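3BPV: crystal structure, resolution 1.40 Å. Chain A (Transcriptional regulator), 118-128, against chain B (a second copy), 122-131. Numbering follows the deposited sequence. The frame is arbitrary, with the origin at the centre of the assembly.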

# COMPACT_ATOMS: atom_id res chain seq x y z
N ASP A 118 11.71 -14.72 19.74
CA ASP A 118 10.94 -13.94 20.71
C ASP A 118 10.62 -12.55 20.17
O ASP A 118 9.53 -12.03 20.42
N GLU A 119 11.56 -11.95 19.45
CA GLU A 119 11.33 -10.63 18.87
C GLU A 119 10.28 -10.72 17.78
O GLU A 119 9.41 -9.86 17.67
N ARG A 120 10.34 -11.77 16.96
CA ARG A 120 9.36 -11.93 15.89
C ARG A 120 7.96 -12.10 16.48
O ARG A 120 6.98 -11.55 15.97
N LYS A 121 7.86 -12.88 17.56
CA LYS A 121 6.59 -13.11 18.22
C LYS A 121 6.04 -11.81 18.82
O LYS A 121 4.85 -11.52 18.74
N LEU A 122 6.92 -11.02 19.44
CA LEU A 122 6.51 -9.76 20.04
C LEU A 122 6.06 -8.79 18.96
O LEU A 122 5.07 -8.08 19.13
N PHE A 123 6.79 -8.74 17.85
CA PHE A 123 6.44 -7.85 16.76
C PHE A 123 5.06 -8.21 16.24
O PHE A 123 4.22 -7.33 16.04
N ARG A 124 4.82 -9.50 16.02
CA ARG A 124 3.53 -9.95 15.52
C ARG A 124 2.40 -9.58 16.49
O ARG A 124 1.33 -9.13 16.06
N LYS A 125 2.64 -9.77 17.78
CA LYS A 125 1.62 -9.44 18.77
C LYS A 125 1.31 -7.96 18.77
O LYS A 125 0.15 -7.56 18.91
N MET A 126 2.34 -7.13 18.62
CA MET A 126 2.13 -5.70 18.59
C MET A 126 1.38 -5.30 17.34
O MET A 126 0.50 -4.44 17.39
N CYS A 127 1.68 -5.93 16.22
CA CYS A 127 0.99 -5.61 14.97
C CYS A 127 -0.48 -5.96 15.07
O CYS A 127 -1.33 -5.24 14.56
N ARG A 128 -0.77 -7.09 15.72
CA ARG A 128 -2.16 -7.49 15.88
C ARG A 128 -2.89 -6.44 16.71
O ARG A 128 -4.00 -6.05 16.37
N LEU B 122 9.87 0.33 21.21
CA LEU B 122 10.35 -0.97 20.76
C LEU B 122 9.78 -1.30 19.39
O LEU B 122 10.49 -1.82 18.53
N PHE B 123 8.50 -0.99 19.18
CA PHE B 123 7.88 -1.26 17.89
C PHE B 123 8.59 -0.48 16.81
O PHE B 123 8.92 -1.03 15.76
N ARG B 124 8.85 0.80 17.06
CA ARG B 124 9.53 1.64 16.09
C ARG B 124 10.93 1.10 15.77
O ARG B 124 11.34 1.06 14.61
N LYS B 125 11.65 0.67 16.81
CA LYS B 125 12.99 0.14 16.60
C LYS B 125 12.96 -1.12 15.76
O LYS B 125 13.82 -1.33 14.90
N MET B 126 11.96 -1.97 16.00
CA MET B 126 11.84 -3.20 15.24
C MET B 126 11.49 -2.89 13.80
O MET B 126 12.00 -3.52 12.88
N CYS B 127 10.62 -1.90 13.58
CA CYS B 127 10.24 -1.54 12.22
C CYS B 127 11.44 -1.01 11.45
O CYS B 127 11.58 -1.28 10.26
N ARG B 128 12.28 -0.24 12.13
CA ARG B 128 13.46 0.30 11.48
C ARG B 128 14.36 -0.86 11.05
O ARG B 128 14.87 -0.87 9.94
N ARG B 129 14.55 -1.83 11.94
CA ARG B 129 15.36 -3.00 11.62
C ARG B 129 14.78 -3.79 10.45
O ARG B 129 15.52 -4.25 9.58
N LEU B 130 13.46 -3.96 10.43
CA LEU B 130 12.83 -4.70 9.34
C LEU B 130 12.92 -3.90 8.04
O LEU B 130 13.10 -4.47 6.97
N ALA B 131 12.81 -2.57 8.13
CA ALA B 131 12.90 -1.73 6.94
C ALA B 131 14.31 -1.85 6.36
O ALA B 131 14.48 -1.86 5.14

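Two helices from two copies of the same transcriptional regulator cross at 114° between their N-to-C directions, and their axes come no closer than 10.6 Å. At the centre, Phe A123 meets Phe B123. Both use the t rotamer with chi2 at 73°; their CA-to-CB bonds point sideways, yet the ring ends come nearer the partner helix, bringing CE1 of Phe A123 to 3.4 Å from CE1 of Phe B123. The ring planes are near parallel, 3° apart, but slid so that they barely overlap, with centroids 5.0 Å apart. A flat, rigid ring suits this place because it can fill a hole while offering a face to another neighbour: CD1 of Leu B130 (m, t) lies over one face of Phe A123, 3.4 Å from its CZ, in a CH-pi contact. Met B126, Cys B127 and Phe B123 complete the hole around that ring.

The CA-to-CB bonds of Met A126 and Met B126 point toward the opposing helix; both side chains are m, t, m. Their long, unbranched chains suit packing beside the rings: CB of Met B126 is 3.7 Å from CD1 of Phe A123, CB of Met A126 is 3.6 Å from CD1 of Phe B123, and each sulfur lies at the edge of the opposing ring. Met B126 is itself a knob, seated among Glu A119, Leu A122, Phe A123 and Met A126.

The CA-to-CB bonds of Leu A122 and Leu B122 also point toward the partner helix; both are t, p, and their branched, apolar ends suit a partly exposed border, CD2 of Leu A122 lying 3.1 Å from CD2 of Leu B122.

At the polar edge, Glu A119 (m, t, chi3 -49°) and Arg B129 (m, t, p, chi4 -164°), both CA-to-CB bonds toward the other helix, form a two-pronged salt bridge: NH1 of Arg B129 donates to OE2 of Glu A119 at 2.8 Å, and NH2 of Arg B129 to OE1 of Glu A119 at 3.0 Å.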

# COMPACT_ATOMS: atom_id res chain seq x y z
CB ASP A 118 11.69 -13.81 22.04
CG ASP A 118 11.77 -15.11 22.81
OD1 ASP A 118 10.72 -15.76 22.98
OD2 ASP A 118 12.87 -15.47 23.26
CB GLU A 119 12.63 -10.07 18.28
CG GLU A 119 13.70 -9.69 19.29
CD GLU A 119 14.95 -9.14 18.63
OE1 GLU A 119 15.44 -9.77 17.67
OE2 GLU A 119 15.43 -8.07 19.07
CB ARG A 120 9.71 -13.15 15.03
CG ARG A 120 8.66 -13.49 13.97
CD ARG A 120 8.86 -14.90 13.44
NE ARG A 120 7.78 -15.32 12.55
CZ ARG A 120 7.62 -16.56 12.10
NH1 ARG A 120 8.47 -17.51 12.47
NH2 ARG A 120 6.61 -16.86 11.30
CB LYS A 121 6.76 -14.16 19.32
CG LYS A 121 5.48 -14.59 20.00
CD LYS A 121 5.74 -15.70 21.02
CE LYS A 121 4.47 -16.14 21.71
NZ LYS A 121 4.73 -17.24 22.67
CB LEU A 122 7.66 -9.15 20.83
CG LEU A 122 7.34 -7.81 21.51
CD1 LEU A 122 6.18 -7.98 22.48
CD2 LEU A 122 8.57 -7.30 22.23
CB PHE A 123 7.46 -7.94 15.61
CG PHE A 123 7.27 -6.89 14.55
CD1 PHE A 123 7.62 -5.56 14.81
CD2 PHE A 123 6.70 -7.20 13.33
CE1 PHE A 123 7.39 -4.56 13.86
CE2 PHE A 123 6.47 -6.20 12.37
CZ PHE A 123 6.82 -4.88 12.64
CB ARG A 124 3.54 -11.46 15.30
CG ARG A 124 2.23 -12.01 14.79
CD ARG A 124 2.02 -11.69 13.31
NE ARG A 124 2.22 -12.88 12.48
CZ ARG A 124 1.49 -13.99 12.58
NH1 ARG A 124 0.53 -14.07 13.48
NH2 ARG A 124 1.74 -15.02 11.79
CB LYS A 125 2.06 -9.88 20.18
CG LYS A 125 2.14 -11.39 20.38
CD LYS A 125 2.42 -11.74 21.83
CE LYS A 125 1.26 -11.38 22.73
NZ LYS A 125 0.04 -12.19 22.43
CB MET A 126 3.46 -4.95 18.68
CG MET A 126 4.10 -5.05 20.05
SD MET A 126 5.51 -3.95 20.23
CE MET A 126 6.75 -4.81 19.32
CB CYS A 127 1.60 -6.35 13.78
SG CYS A 127 1.42 -5.43 12.24
CB ARG A 128 -2.26 -8.86 16.58
CG ARG A 128 -3.69 -9.35 16.72
CD ARG A 128 -3.77 -10.64 17.51
NE ARG A 128 -3.15 -11.77 16.82
CZ ARG A 128 -3.23 -13.03 17.24
NH1 ARG A 128 -3.89 -13.32 18.35
NH2 ARG A 128 -2.64 -14.00 16.56
CB LEU B 122 9.94 -2.05 21.76
CG LEU B 122 10.38 -3.47 21.39
CD1 LEU B 122 11.90 -3.53 21.29
CD2 LEU B 122 9.88 -4.45 22.44
CB PHE B 123 6.39 -0.87 17.91
CG PHE B 123 5.64 -1.33 16.69
CD1 PHE B 123 5.32 -2.68 16.51
CD2 PHE B 123 5.29 -0.43 15.69
CE1 PHE B 123 4.68 -3.12 15.36
CE2 PHE B 123 4.65 -0.87 14.53
CZ PHE B 123 4.34 -2.23 14.36
CB ARG B 124 9.64 3.07 16.60
CG ARG B 124 10.35 4.01 15.64
CD ARG B 124 9.46 4.39 14.47
NE ARG B 124 8.97 5.76 14.59
CZ ARG B 124 9.75 6.83 14.65
NH1 ARG B 124 11.07 6.69 14.59
NH2 ARG B 124 9.23 8.04 14.76
CB LYS B 125 13.68 -0.15 17.93
CG LYS B 125 14.02 1.10 18.75
CD LYS B 125 14.85 0.75 19.98
CE LYS B 125 16.23 0.24 19.60
NZ LYS B 125 17.06 1.30 18.95
CB MET B 126 10.81 -4.13 15.86
CG MET B 126 11.28 -4.74 17.17
SD MET B 126 10.18 -6.04 17.75
CE MET B 126 8.83 -5.10 18.38
CB CYS B 127 9.14 -0.48 12.21
SG CYS B 127 8.08 -0.61 10.76
CB ARG B 128 14.23 1.23 12.42
CG ARG B 128 15.45 1.86 11.76
CD ARG B 128 16.27 2.69 12.73
NE ARG B 128 15.56 3.88 13.20
CZ ARG B 128 16.11 4.83 13.95
NH1 ARG B 128 17.39 4.73 14.31
NH2 ARG B 128 15.40 5.88 14.33
CB ARG B 129 15.50 -3.91 12.83
CG ARG B 129 16.39 -3.34 13.91
CD ARG B 129 16.22 -4.09 15.21
NE ARG B 129 16.56 -5.51 15.07
CZ ARG B 129 16.21 -6.44 15.95
NH1 ARG B 129 15.51 -6.09 17.03
NH2 ARG B 129 16.55 -7.70 15.76
CB LEU B 130 11.38 -5.00 9.69
CG LEU B 130 11.20 -5.94 10.88
CD1 LEU B 130 9.74 -5.94 11.31
CD2 LEU B 130 11.66 -7.35 10.51
CB ALA B 131 12.59 -0.28 7.29